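Local coordinates for protein transcriptional regulator, HTH_3 family (Vibrio cholerae, PDB 1Y9Q) that probably regulates transcription by binding DNA through a helix-turn-helix domain, joined to a cupin domain that holds zinc and D-methionine, at residues T4-F8 and E81-P85; L16-R20 and Q43-G47; W57-S61 and S120-L124; N89-L95 and F107-D113; G135-F141 and H162-T168. One frame throughout, in Å; residues are numbered along the deposited sequence.

Contact 1 of 5, residues T4-F8 and E81-P85; sequences TDVMF and ERSFP
Phe8 directs its ring away from the backbone N (chi1 174°), which carries it off helix 5-22 onto Pro85; Phe84, turned to the side of its own N, presents a second ring to the first. The contact joins the opening helix of the helix-turn-helix domain to the loop that follows helix 76-80 and leads into strand 90-99 of the cupin part. Its chief interaction is a CH-pi contact: Pro85 CD lies 3.8 Å from the centroid of the Phe8 ring, only 17° off the ring normal, displaced toward the rim, and Pro85 CG adds an approach of 3.3 Å to Phe8 CD2. The two phenylalanine rings meet obliquely, with planes 73° apart and Phe8 CE1 3.5 Å from Phe84 CD2. Phe84 continues inward to Ile53 and Leu56 of helix 53-63 and to Phe67, linking this patch to the interior, whereas Asp5 and Glu81 border it with carboxylates. No hydrogen bond crosses between the segments, and cohesion rests on packing. Glu81 OE2 stands 4.0 Å above the plane of the Phe84 ring, over its centre, and 3.6 Å from Phe8 CD1.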
# COMPACT_ATOMS: atom_id res chain seq x y z
N THR A 4 22.06 -10.06 16.18
CA THR A 4 20.83 -10.87 15.96
C THR A 4 20.27 -10.65 14.56
O THR A 4 19.54 -11.49 14.04
CB THR A 4 19.74 -10.53 17.00
OG1 THR A 4 18.58 -11.34 16.76
CG2 THR A 4 19.36 -9.06 16.92
N ASP A 5 20.61 -9.51 13.95
CA ASP A 5 20.15 -9.23 12.60
C ASP A 5 20.58 -10.37 11.68
O ASP A 5 19.82 -10.81 10.82
CB ASP A 5 20.73 -7.91 12.09
CG ASP A 5 20.79 -7.84 10.58
OD1 ASP A 5 21.87 -8.12 10.02
OD2 ASP A 5 19.76 -7.54 9.95
N VAL A 6 21.81 -10.84 11.87
CA VAL A 6 22.33 -11.94 11.07
C VAL A 6 21.61 -13.24 11.42
O VAL A 6 21.31 -14.05 10.55
CB VAL A 6 23.87 -12.10 11.27
CG1 VAL A 6 24.21 -12.23 12.76
CG2 VAL A 6 24.36 -13.33 10.51
N MSE A 7 21.32 -13.44 12.71
CA MSE A 7 20.62 -14.64 13.15
C MSE A 7 19.20 -14.63 12.61
O MSE A 7 18.61 -15.68 12.33
CB MSE A 7 20.61 -14.74 14.68
CG MSE A 7 21.94 -15.15 15.28
SE MSE A 7 22.64 -16.78 14.46
CE MSE A 7 21.52 -18.08 15.35
N PHE A 8 18.65 -13.43 12.46
CA PHE A 8 17.30 -13.26 11.93
C PHE A 8 17.31 -13.76 10.49
O PHE A 8 16.48 -14.57 10.09
CB PHE A 8 16.89 -11.78 11.95
CG PHE A 8 15.57 -11.51 11.29
CD1 PHE A 8 14.38 -11.91 11.90
CD2 PHE A 8 15.51 -10.84 10.07
CE1 PHE A 8 13.14 -11.65 11.29
CE2 PHE A 8 14.28 -10.58 9.46
CZ PHE A 8 13.09 -10.98 10.07
N GLU A 81 10.98 -13.05 19.68
CA GLU A 81 11.22 -12.17 18.54
C GLU A 81 10.31 -10.94 18.61
O GLU A 81 9.21 -10.94 18.05
CB GLU A 81 10.98 -12.94 17.24
CG GLU A 81 11.37 -12.21 15.96
CD GLU A 81 12.84 -11.81 15.93
OE1 GLU A 81 13.63 -12.39 16.70
OE2 GLU A 81 13.20 -10.93 15.13
N ARG A 82 10.79 -9.91 19.30
CA ARG A 82 10.02 -8.67 19.45
C ARG A 82 10.45 -7.60 18.46
O ARG A 82 9.62 -6.91 17.87
CB ARG A 82 10.20 -8.11 20.87
CG ARG A 82 11.04 -8.98 21.79
CD ARG A 82 11.85 -8.13 22.77
NE ARG A 82 12.80 -7.27 22.07
CZ ARG A 82 13.61 -6.40 22.67
NH1 ARG A 82 13.58 -6.26 23.99
NH2 ARG A 82 14.45 -5.67 21.95
N SER A 83 11.76 -7.46 18.27
CA SER A 83 12.29 -6.44 17.36
C SER A 83 12.91 -7.00 16.08
O SER A 83 13.95 -7.65 16.13
CB SER A 83 13.33 -5.59 18.09
OG SER A 83 12.79 -5.00 19.26
N PHE A 84 12.27 -6.73 14.95
CA PHE A 84 12.77 -7.18 13.66
C PHE A 84 13.76 -6.11 13.16
O PHE A 84 13.46 -4.92 13.20
CB PHE A 84 11.62 -7.35 12.66
CG PHE A 84 10.71 -8.51 12.98
CD1 PHE A 84 10.07 -8.60 14.22
CD2 PHE A 84 10.51 -9.53 12.05
CE1 PHE A 84 9.24 -9.67 14.52
CE2 PHE A 84 9.68 -10.61 12.35
CZ PHE A 84 9.04 -10.68 13.58
N PRO A 85 14.94 -6.54 12.69
CA PRO A 85 16.00 -5.64 12.20
C PRO A 85 15.62 -4.49 11.27
O PRO A 85 16.16 -3.39 11.40
CB PRO A 85 17.00 -6.60 11.55
CG PRO A 85 16.16 -7.77 11.15
CD PRO A 85 15.26 -7.93 12.35

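Contact 2 of 5, residues L16-R20 and Q43-G47; sequences LKNLR and QIERG
Arg20 NE donates to Glu45 OE2 at 2.8 Å, with an N-H...O angle of 170°, and Arg20 NH2 reaches the other oxygen, Glu45 OE1, at 3.0 Å. The guanidinium therefore grips the carboxylate side-on, one nitrogen to each oxygen. Both oxygens are met on their syn side, and OE2 lies nearly in the guanidinium plane, although the two groups are turned 32° against each other. The bend that makes this possible is in the arginine, whose chi3 of 67° swings the head back across Glu45. Arg20 NH1 is bound to the backbone O of Leu25, which further fixes the rotation of the head. The shaft of Glu45 crosses Leu16, whose CG is 3.7 Å from Glu45 OE2, and Leu16 CD2 meets Ile44 CG2 at 3.7 Å. Leu16 packs beside the carboxylate and may partly screen it from water. At the end of helix 38-45 Gly47, with positive phi, closes a Schellman motif. As in the phage 434 repressor, the arginine-glutamate bridge ties two helices of the helix-turn-helix domain. Here helices 5-22 and 38-45 join beside Leu27 and Thr30 of helix 27-34, while Leu16 and Ile44 both rest on Ile59 of helix 53-63.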
# COMPACT_ATOMS: atom_id res chain seq x y z
N LEU A 16 12.18 -20.41 5.16
CA LEU A 16 11.52 -20.06 3.90
C LEU A 16 11.79 -21.15 2.88
O LEU A 16 10.89 -21.59 2.17
CB LEU A 16 12.03 -18.73 3.35
CG LEU A 16 11.61 -18.43 1.90
CD1 LEU A 16 10.09 -18.54 1.75
CD2 LEU A 16 12.09 -17.03 1.50
N LYS A 17 13.04 -21.59 2.83
CA LYS A 17 13.43 -22.64 1.90
C LYS A 17 12.66 -23.92 2.23
O LYS A 17 12.15 -24.59 1.34
CB LYS A 17 14.94 -22.89 1.99
CG LYS A 17 15.50 -23.77 0.89
CD LYS A 17 17.00 -23.95 1.05
CE LYS A 17 17.58 -24.82 -0.06
NZ LYS A 17 19.06 -24.94 0.06
N ASN A 18 12.58 -24.26 3.51
CA ASN A 18 11.87 -25.46 3.93
C ASN A 18 10.40 -25.37 3.49
O ASN A 18 9.87 -26.28 2.86
CB ASN A 18 11.94 -25.64 5.44
CG ASN A 18 11.50 -27.02 5.88
OD1 ASN A 18 10.41 -27.49 5.53
ND2 ASN A 18 12.35 -27.68 6.67
N LEU A 19 9.75 -24.25 3.83
CA LEU A 19 8.35 -24.06 3.47
C LEU A 19 8.17 -24.19 1.96
O LEU A 19 7.24 -24.86 1.50
CB LEU A 19 7.86 -22.68 3.94
CG LEU A 19 7.74 -22.47 5.45
CD1 LEU A 19 7.39 -21.02 5.76
CD2 LEU A 19 6.66 -23.41 6.00
N ARG A 20 9.06 -23.56 1.19
CA ARG A 20 8.97 -23.61 -0.27
C ARG A 20 9.17 -25.02 -0.81
O ARG A 20 8.36 -25.52 -1.58
CB ARG A 20 10.00 -22.67 -0.91
CG ARG A 20 9.97 -22.68 -2.44
CD ARG A 20 10.90 -21.64 -3.05
NE ARG A 20 12.31 -21.93 -2.82
CZ ARG A 20 13.01 -22.84 -3.47
NH1 ARG A 20 12.44 -23.58 -4.42
NH2 ARG A 20 14.30 -23.02 -3.20
N GLN A 43 17.87 -14.10 -2.73
CA GLN A 43 18.73 -13.42 -1.77
C GLN A 43 18.32 -13.74 -0.34
O GLN A 43 19.16 -13.91 0.54
CB GLN A 43 18.68 -11.90 -1.99
CG GLN A 43 19.12 -11.45 -3.38
CD GLN A 43 19.06 -9.95 -3.56
OE1 GLN A 43 18.03 -9.32 -3.34
NE2 GLN A 43 20.17 -9.36 -3.99
N ILE A 44 17.01 -13.81 -0.09
CA ILE A 44 16.53 -14.11 1.25
C ILE A 44 16.94 -15.52 1.66
O ILE A 44 17.41 -15.73 2.78
CB ILE A 44 14.98 -13.99 1.33
CG1 ILE A 44 14.57 -12.53 1.14
CG2 ILE A 44 14.49 -14.51 2.68
CD1 ILE A 44 13.06 -12.32 1.05
N GLU A 45 16.75 -16.49 0.77
CA GLU A 45 17.10 -17.86 1.09
C GLU A 45 18.61 -18.04 1.26
O GLU A 45 19.05 -18.98 1.92
CB GLU A 45 16.58 -18.83 0.02
CG GLU A 45 15.06 -18.87 -0.10
CD GLU A 45 14.56 -20.10 -0.86
OE1 GLU A 45 15.35 -20.70 -1.62
OE2 GLU A 45 13.38 -20.46 -0.69
N ARG A 46 19.41 -17.15 0.68
CA ARG A 46 20.86 -17.24 0.81
C ARG A 46 21.37 -16.43 2.00
O ARG A 46 22.57 -16.42 2.29
CB ARG A 46 21.56 -16.76 -0.46
CG ARG A 46 21.48 -17.72 -1.63
CD ARG A 46 22.52 -17.37 -2.69
NE ARG A 46 22.28 -16.05 -3.28
CZ ARG A 46 21.30 -15.78 -4.13
NH1 ARG A 46 20.46 -16.74 -4.50
NH2 ARG A 46 21.15 -14.55 -4.61
N GLY A 47 20.46 -15.75 2.68
CA GLY A 47 20.84 -14.94 3.83
C GLY A 47 21.54 -13.65 3.42
O GLY A 47 22.32 -13.09 4.19

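Contact 3 of 5, residues W57-S61 and S120-L124; sequences WKIAS and SPHAL. With ZN (zinc ion), chain B; MED (D-methionine), chain C.
Trp57 and His122 form the tight half of this contact, where the helix-turn-helix domain meets the cupin domain. His122 CE1 sits over one face of the indole, near its rim and 3.3 Å from Trp57 CE3; the planes are 36° apart, an oblique pairing. D-methionine shares that indole face, its CA lying 3.3 Å above the plane, and its SD comes to 3.3 Å from Trp57 NE1. Phe67 stacks on the tryptophan as well. Toward Ser61 the fit is looser and wet. One water donates to Ser61 OG and accepts from Ala123 N, at 2.9 Å each. Ser61 OG itself donates to Trp57 O at 2.7 Å, from the face of the carbonyl opposite to that used by Ser61 N; its chi1 of -64° lets it serve both water and helix. At the other margin Lys58 CD merely passes Ser120 OG at 3.6 Å, and Lys58 NZ continues to a salt bridge with Glu143 of the second subunit. His122 NE2 binds the zinc at 2.1 Å, alongside Glu128, His162, Tyr164 and the N and O of D-methionine. The metal-bound ligand thus lies directly against a helix of the presumed DNA-binding domain, consistent with ligand sensing at the interface.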
# COMPACT_ATOMS: atom_id res chain seq x y z
N TRP A 57 4.97 -11.02 5.31
CA TRP A 57 3.54 -11.27 5.15
C TRP A 57 3.21 -11.51 3.69
O TRP A 57 2.36 -12.33 3.35
CB TRP A 57 2.72 -10.09 5.68
CG TRP A 57 2.51 -10.14 7.17
CD1 TRP A 57 3.27 -9.53 8.13
CD2 TRP A 57 1.50 -10.88 7.86
NE1 TRP A 57 2.79 -9.85 9.38
CE2 TRP A 57 1.71 -10.68 9.24
CE3 TRP A 57 0.44 -11.70 7.45
CZ2 TRP A 57 0.89 -11.27 10.21
CZ3 TRP A 57 -0.37 -12.28 8.41
CH2 TRP A 57 -0.14 -12.07 9.78
N LYS A 58 3.89 -10.78 2.81
CA LYS A 58 3.65 -10.93 1.38
C LYS A 58 3.99 -12.36 0.95
O LYS A 58 3.24 -12.98 0.20
CB LYS A 58 4.49 -9.91 0.62
CG LYS A 58 4.06 -9.70 -0.81
CD LYS A 58 4.68 -8.43 -1.36
CE LYS A 58 4.27 -8.21 -2.80
NZ LYS A 58 4.89 -6.99 -3.36
N ILE A 59 5.11 -12.87 1.43
CA ILE A 59 5.54 -14.22 1.09
C ILE A 59 4.62 -15.26 1.70
O ILE A 59 4.17 -16.18 1.01
CB ILE A 59 6.99 -14.47 1.57
CG1 ILE A 59 7.95 -13.53 0.82
CG2 ILE A 59 7.38 -15.93 1.35
CD1 ILE A 59 9.38 -13.55 1.34
N ALA A 60 4.33 -15.12 3.00
CA ALA A 60 3.44 -16.06 3.68
C ALA A 60 2.10 -16.13 2.95
O ALA A 60 1.55 -17.21 2.71
CB ALA A 60 3.23 -15.63 5.14
N SER A 61 1.58 -14.96 2.57
CA SER A 61 0.29 -14.90 1.88
C SER A 61 0.31 -15.70 0.58
O SER A 61 -0.62 -16.45 0.29
CB SER A 61 -0.07 -13.44 1.59
OG SER A 61 -0.25 -12.72 2.80
N SER A 120 0.61 -5.40 2.10
CA SER A 120 0.07 -5.93 0.85
C SER A 120 -1.11 -6.79 1.29
O SER A 120 -1.23 -7.13 2.46
CB SER A 120 1.10 -6.81 0.14
OG SER A 120 2.24 -6.08 -0.27
N PRO A 121 -2.00 -7.15 0.36
CA PRO A 121 -3.13 -7.98 0.78
C PRO A 121 -2.65 -9.29 1.39
O PRO A 121 -1.65 -9.84 0.95
CB PRO A 121 -3.87 -8.23 -0.53
CG PRO A 121 -3.56 -6.99 -1.34
CD PRO A 121 -2.08 -6.82 -1.07
N HIS A 122 -3.34 -9.76 2.43
CA HIS A 122 -2.98 -11.05 3.00
C HIS A 122 -3.77 -12.03 2.14
O HIS A 122 -4.48 -11.61 1.22
CB HIS A 122 -3.38 -11.14 4.47
CG HIS A 122 -2.64 -10.18 5.36
ND1 HIS A 122 -1.32 -9.84 5.13
CD2 HIS A 122 -3.02 -9.51 6.47
CE1 HIS A 122 -0.92 -9.00 6.07
NE2 HIS A 122 -1.93 -8.78 6.89
N ALA A 123 -3.65 -13.33 2.42
CA ALA A 123 -4.36 -14.34 1.63
C ALA A 123 -5.87 -14.14 1.63
O ALA A 123 -6.44 -13.57 2.56
CB ALA A 123 -4.01 -15.74 2.14
N LEU A 124 -6.51 -14.62 0.57
CA LEU A 124 -7.96 -14.50 0.41
C LEU A 124 -8.72 -14.95 1.65
O LEU A 124 -8.47 -16.02 2.19
CB LEU A 124 -8.42 -15.33 -0.80
CG LEU A 124 -9.92 -15.32 -1.12
CD1 LEU A 124 -10.35 -13.92 -1.57
CD2 LEU A 124 -10.20 -16.34 -2.22
ZN ZN B . -2.19 -7.14 8.21
N MED C . -1.28 -8.18 9.95
CA MED C . 0.14 -7.74 10.10
C MED C . 0.56 -6.82 8.94
O MED C . -0.22 -6.50 8.03
CB MED C . 0.32 -7.05 11.47
CG MED C . 1.68 -6.53 11.89
SD MED C . 2.71 -8.01 12.13
CE MED C . 1.94 -8.81 13.46
OXT MED C . 1.70 -6.37 8.91
O HOH W 1 -1.94 -14.22 4.62

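Contact 4 of 5, residues N89-L95 and F107-D113; sequences NMKIHTL and FEITLLD. With MED (D-methionine), chain C.
Phe107 faces Thr94, whose OG1 lies in the plane of the ring at its edge, 3.4 Å from Phe107 CD1. With CG opposite its own carbonyl carbon (chi1 -49°), the Phe107 ring stands on the ligand side of the sheet. Over one face of that ring sits the terminal methyl of D-methionine, CE, 3.4 Å above the plane. Glu108 is a hydrogen-bonded antiparallel partner of His93, its N giving 2.8 Å to His93 O. Ile109, on the same sheet face as Phe107, brings CD1 to 3.6 Å from the ligand CE, beside Ile92. Thr110 repeats the backbone pairing with Lys91, and both bonds are in the carbonyl planes. Leu111 runs alongside selenomethionine Met90, where Leu111 CD2 and Met90 CE are tight at 3.4 Å. Past the strand, Leu112 N still bonds Asn89 O at 2.8 Å, but from 36° above the carbonyl plane, and Asp113 CB ends against the Asn89 amide. The strand axes run at 162°, close to antiparallel. This is a beta hairpin at the margin of a cupin sheet, with Ile92, Phe107 and Ile109 lining the D-methionine pocket.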
# COMPACT_ATOMS: atom_id res chain seq x y z
N ASN A 89 10.73 0.80 14.41
CA ASN A 89 9.64 1.57 15.01
C ASN A 89 8.38 0.73 15.17
O ASN A 89 7.28 1.27 15.32
CB ASN A 89 9.33 2.82 14.18
CG ASN A 89 10.38 3.89 14.33
OD1 ASN A 89 10.91 4.10 15.42
ND2 ASN A 89 10.69 4.58 13.24
N MSE A 90 8.54 -0.58 15.14
CA MSE A 90 7.42 -1.49 15.29
C MSE A 90 7.92 -2.73 16.00
O MSE A 90 8.87 -3.37 15.55
CB MSE A 90 6.84 -1.85 13.92
CG MSE A 90 5.69 -2.83 13.98
SE MSE A 90 4.94 -3.19 12.23
CE MSE A 90 3.15 -2.56 12.53
N LYS A 91 7.29 -3.07 17.11
CA LYS A 91 7.68 -4.24 17.86
C LYS A 91 6.53 -5.24 17.91
O LYS A 91 5.39 -4.86 18.18
CB LYS A 91 8.12 -3.83 19.27
CG LYS A 91 9.27 -2.84 19.25
CD LYS A 91 9.91 -2.65 20.61
CE LYS A 91 11.08 -1.68 20.53
NZ LYS A 91 12.11 -2.11 19.54
N ILE A 92 6.84 -6.50 17.64
CA ILE A 92 5.83 -7.56 17.63
C ILE A 92 5.93 -8.49 18.83
O ILE A 92 6.98 -9.09 19.06
CB ILE A 92 5.94 -8.43 16.36
CG1 ILE A 92 6.08 -7.56 15.11
CG2 ILE A 92 4.72 -9.34 16.24
CD1 ILE A 92 4.93 -6.62 14.89
N HIS A 93 4.85 -8.62 19.59
CA HIS A 93 4.83 -9.53 20.73
C HIS A 93 3.77 -10.59 20.43
O HIS A 93 2.57 -10.32 20.54
CB HIS A 93 4.46 -8.79 22.02
CG HIS A 93 4.43 -9.68 23.23
ND1 HIS A 93 3.76 -9.34 24.38
CD2 HIS A 93 4.98 -10.89 23.46
CE1 HIS A 93 3.89 -10.31 25.26
NE2 HIS A 93 4.63 -11.27 24.73
N THR A 94 4.21 -11.78 20.04
CA THR A 94 3.27 -12.85 19.73
C THR A 94 2.67 -13.44 21.00
O THR A 94 3.37 -14.06 21.80
CB THR A 94 3.95 -13.97 18.91
OG1 THR A 94 4.49 -13.43 17.70
CG2 THR A 94 2.93 -15.06 18.56
N LEU A 95 1.37 -13.24 21.19
CA LEU A 95 0.68 -13.77 22.36
C LEU A 95 0.28 -15.22 22.12
O LEU A 95 0.37 -16.07 23.02
CB LEU A 95 -0.58 -12.95 22.65
CG LEU A 95 -0.43 -11.44 22.90
CD1 LEU A 95 -1.80 -10.85 23.21
CD2 LEU A 95 0.53 -11.19 24.06
N PHE A 107 -1.25 -11.15 18.06
CA PHE A 107 -0.10 -10.32 18.37
C PHE A 107 -0.46 -9.06 19.15
O PHE A 107 -1.60 -8.59 19.12
CB PHE A 107 0.58 -9.85 17.09
CG PHE A 107 0.84 -10.93 16.10
CD1 PHE A 107 1.97 -11.72 16.20
CD2 PHE A 107 -0.05 -11.14 15.05
CE1 PHE A 107 2.22 -12.72 15.25
CE2 PHE A 107 0.19 -12.12 14.10
CZ PHE A 107 1.33 -12.91 14.20
N GLU A 108 0.54 -8.53 19.85
CA GLU A 108 0.39 -7.27 20.57
C GLU A 108 1.46 -6.43 19.87
O GLU A 108 2.64 -6.72 19.97
CB GLU A 108 0.71 -7.42 22.06
CG GLU A 108 0.45 -6.15 22.83
CD GLU A 108 0.38 -6.36 24.33
OE1 GLU A 108 -0.51 -7.11 24.79
OE2 GLU A 108 1.22 -5.78 25.04
N ILE A 109 1.02 -5.40 19.16
CA ILE A 109 1.93 -4.55 18.39
C ILE A 109 2.15 -3.16 18.97
O ILE A 109 1.20 -2.47 19.32
CB ILE A 109 1.40 -4.34 16.95
CG1 ILE A 109 1.03 -5.69 16.32
CG2 ILE A 109 2.43 -3.61 16.11
CD1 ILE A 109 2.13 -6.71 16.36
N THR A 110 3.41 -2.74 19.05
CA THR A 110 3.76 -1.42 19.55
C THR A 110 4.37 -0.59 18.43
O THR A 110 5.42 -0.95 17.88
CB THR A 110 4.77 -1.50 20.71
OG1 THR A 110 4.20 -2.24 21.79
CG2 THR A 110 5.12 -0.09 21.20
N LEU A 111 3.71 0.50 18.09
CA LEU A 111 4.18 1.40 17.05
C LEU A 111 4.85 2.59 17.72
O LEU A 111 4.32 3.15 18.68
CB LEU A 111 3.01 1.87 16.19
CG LEU A 111 2.32 0.82 15.33
CD1 LEU A 111 1.11 1.42 14.64
CD2 LEU A 111 3.31 0.29 14.30
N LEU A 112 6.02 2.99 17.20
CA LEU A 112 6.76 4.11 17.78
C LEU A 112 7.05 5.20 16.75
O LEU A 112 6.96 4.97 15.54
CB LEU A 112 8.07 3.62 18.37
CG LEU A 112 8.00 2.55 19.46
CD1 LEU A 112 9.40 2.08 19.81
CD2 LEU A 112 7.28 3.09 20.68
N ASP A 113 7.40 6.38 17.26
CA ASP A 113 7.74 7.51 16.41
C ASP A 113 6.72 7.67 15.29
O ASP A 113 7.09 7.82 14.12
CB ASP A 113 9.14 7.32 15.84
CG ASP A 113 9.76 8.62 15.36
OD1 ASP A 113 9.87 9.56 16.17
OD2 ASP A 113 10.14 8.70 14.17
N MED C . -1.28 -8.18 9.95
CA MED C . 0.14 -7.74 10.10
C MED C . 0.56 -6.82 8.94
O MED C . -0.22 -6.50 8.03
CB MED C . 0.32 -7.05 11.47
CG MED C . 1.68 -6.53 11.89
SD MED C . 2.71 -8.01 12.13
CE MED C . 1.94 -8.81 13.46
OXT MED C . 1.70 -6.37 8.91

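Contact 5 of 5, residues G135-F141 and H162-T168; sequences GIMKVFF and HGYAAVT. With ZN (zinc ion), chain B; MED (D-methionine), chain C.
Ile136 O accepts two amides of the other segment, Val167 N at 2.8 Å and Thr168 N at 3.3 Å, both from the same face of its plane, as at a classic beta bulge. Ile136 N is answered by a side chain: it donates almost straight, at 177°, to Thr168 OG1 3.1 Å away. The chi1 of 44° places that hydroxyl between the Thr168 backbone N and C, and it also bonds Lys170 O. Further along, Lys138 and Ala165 satisfy each other, with Lys138 N to Ala165 O at 2.7 Å; both donors lie in the carbonyl planes. Phe140 and Gly163 do likewise, but Phe140 N approaches Gly163 O from 40° above its plane. His162 ND1 is held by Gln160 O, which orients the imidazole so that NE2 can bind the zinc at 2.2 Å. Tyr164 OH binds the same zinc at 2.2 Å, and Met137 CE lies 3.8 Å from Tyr164 CB, near the edge of the ring. His162 NE2 and Tyr164 OH are 3.2 Å apart because both bind the metal, not through a hydrogen bond; His122, Glu128 and D-methionine complete its coordination. Metal ligands on the inner face of this sheet fit the metal site of a cupin barrel.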
# COMPACT_ATOMS: atom_id res chain seq x y z
N GLY A 135 -2.82 4.89 23.33
CA GLY A 135 -2.64 5.90 22.31
C GLY A 135 -3.74 6.02 21.27
O GLY A 135 -4.86 5.52 21.44
N ILE A 136 -3.41 6.70 20.19
CA ILE A 136 -4.32 6.93 19.09
C ILE A 136 -3.64 6.39 17.83
O ILE A 136 -2.46 6.63 17.61
CB ILE A 136 -4.62 8.44 18.91
CG1 ILE A 136 -5.35 8.97 20.14
CG2 ILE A 136 -5.44 8.67 17.64
CD1 ILE A 136 -5.59 10.47 20.10
N MSE A 137 -4.39 5.65 17.02
CA MSE A 137 -3.84 5.08 15.80
C MSE A 137 -4.89 5.11 14.70
O MSE A 137 -6.05 5.42 14.96
CB MSE A 137 -3.42 3.63 16.05
CG MSE A 137 -4.60 2.67 16.11
SE MSE A 137 -4.09 0.82 16.20
CE MSE A 137 -3.31 0.65 14.43
N LYS A 138 -4.48 4.80 13.47
CA LYS A 138 -5.41 4.75 12.35
C LYS A 138 -5.16 3.47 11.56
O LYS A 138 -4.04 2.98 11.49
CB LYS A 138 -5.29 5.99 11.46
CG LYS A 138 -3.89 6.34 11.01
CD LYS A 138 -3.93 7.58 10.11
CE LYS A 138 -2.55 7.98 9.60
NZ LYS A 138 -2.63 9.17 8.71
N VAL A 139 -6.22 2.91 10.99
CA VAL A 139 -6.12 1.67 10.23
C VAL A 139 -6.69 1.89 8.84
O VAL A 139 -7.81 2.38 8.70
CB VAL A 139 -6.91 0.54 10.92
CG1 VAL A 139 -6.76 -0.76 10.15
CG2 VAL A 139 -6.42 0.37 12.35
N PHE A 140 -5.94 1.51 7.82
CA PHE A 140 -6.39 1.71 6.44
C PHE A 140 -6.98 0.45 5.79
O PHE A 140 -6.42 -0.64 5.88
CB PHE A 140 -5.23 2.21 5.59
CG PHE A 140 -5.62 2.62 4.20
CD1 PHE A 140 -6.03 3.93 3.93
CD2 PHE A 140 -5.57 1.71 3.15
CE1 PHE A 140 -6.38 4.32 2.64
CE2 PHE A 140 -5.92 2.09 1.85
CZ PHE A 140 -6.33 3.40 1.60
N PHE A 141 -8.13 0.63 5.14
CA PHE A 141 -8.82 -0.43 4.41
C PHE A 141 -10.06 0.16 3.75
O PHE A 141 -10.56 1.20 4.17
CB PHE A 141 -9.17 -1.62 5.34
CG PHE A 141 -10.21 -1.32 6.38
CD1 PHE A 141 -11.56 -1.32 6.06
CD2 PHE A 141 -9.84 -1.08 7.71
CE1 PHE A 141 -12.53 -1.09 7.03
CE2 PHE A 141 -10.80 -0.85 8.69
CZ PHE A 141 -12.15 -0.86 8.35
N HIS A 162 -3.87 -2.65 3.03
CA HIS A 162 -4.26 -2.10 4.32
C HIS A 162 -3.04 -1.53 5.02
O HIS A 162 -1.94 -1.57 4.47
CB HIS A 162 -4.96 -3.16 5.20
CG HIS A 162 -4.12 -4.35 5.53
ND1 HIS A 162 -3.81 -5.33 4.60
CD2 HIS A 162 -3.57 -4.77 6.70
CE1 HIS A 162 -3.10 -6.28 5.19
NE2 HIS A 162 -2.95 -5.96 6.46
N GLY A 163 -3.24 -0.99 6.21
CA GLY A 163 -2.11 -0.43 6.92
C GLY A 163 -2.45 0.01 8.33
O GLY A 163 -3.62 0.04 8.71
N TYR A 164 -1.42 0.36 9.09
CA TYR A 164 -1.58 0.79 10.47
C TYR A 164 -0.67 1.99 10.70
O TYR A 164 0.44 2.03 10.18
CB TYR A 164 -1.17 -0.32 11.43
CG TYR A 164 -1.54 -1.70 10.95
CD1 TYR A 164 -0.78 -2.34 9.97
CD2 TYR A 164 -2.66 -2.35 11.46
CE1 TYR A 164 -1.13 -3.61 9.51
CE2 TYR A 164 -3.02 -3.62 11.01
CZ TYR A 164 -2.25 -4.23 10.04
OH TYR A 164 -2.61 -5.47 9.58
N ALA A 165 -1.14 2.96 11.48
CA ALA A 165 -0.33 4.13 11.76
C ALA A 165 -0.60 4.68 13.16
O ALA A 165 -1.74 4.78 13.59
CB ALA A 165 -0.60 5.21 10.72
N ALA A 166 0.48 5.02 13.86
CA ALA A 166 0.35 5.59 15.19
C ALA A 166 0.18 7.09 14.97
O ALA A 166 0.98 7.70 14.27
CB ALA A 166 1.61 5.31 15.99
N VAL A 167 -0.88 7.66 15.54
CA VAL A 167 -1.11 9.09 15.39
C VAL A 167 -0.37 9.80 16.52
O VAL A 167 0.22 10.86 16.32
CB VAL A 167 -2.61 9.43 15.43
CG1 VAL A 167 -2.82 10.89 15.06
CG2 VAL A 167 -3.36 8.54 14.45
N THR A 168 -0.43 9.22 17.72
CA THR A 168 0.32 9.75 18.84
C THR A 168 1.69 9.13 18.59
O THR A 168 1.78 8.16 17.84
CB THR A 168 -0.24 9.26 20.19
OG1 THR A 168 -0.52 7.86 20.12
CG2 THR A 168 -1.52 10.01 20.54
ZN ZN B . -2.19 -7.14 8.21
N MED C . -1.28 -8.18 9.95
CA MED C . 0.14 -7.74 10.10
C MED C . 0.56 -6.82 8.94
O MED C . -0.22 -6.50 8.03
CB MED C . 0.32 -7.05 11.47
CG MED C . 1.68 -6.53 11.89
SD MED C . 2.71 -8.01 12.13
CE MED C . 1.94 -8.81 13.46
OXT MED C . 1.70 -6.37 8.91

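Contacts 1 and 2 share helix 5-22, contact 1 pairing it with the linking loop in a partly buried apolar patch without crossing hydrogen bonds, whereas contact 2 is more buried and built on a salt bridge. Contacts 4 and 5 are both antiparallel strand pairs held by backbone bonds, one in each cupin sheet, and meet where Leu111 packs on Ala166. Contact 3 joins the two parts: its Trp57 packs on Phe107 of contact 4, its His122 adjoins His162 of contact 5, and its Ile59 touches contact 2. D-methionine is touched by contacts 3, 4 and 5, the zinc by 3 and 5. Contact 1 reaches strand 90-99 through probable hydrogen bonds of Arg82 O with Ile92 N and of Ser83 OG with Lys91 NZ.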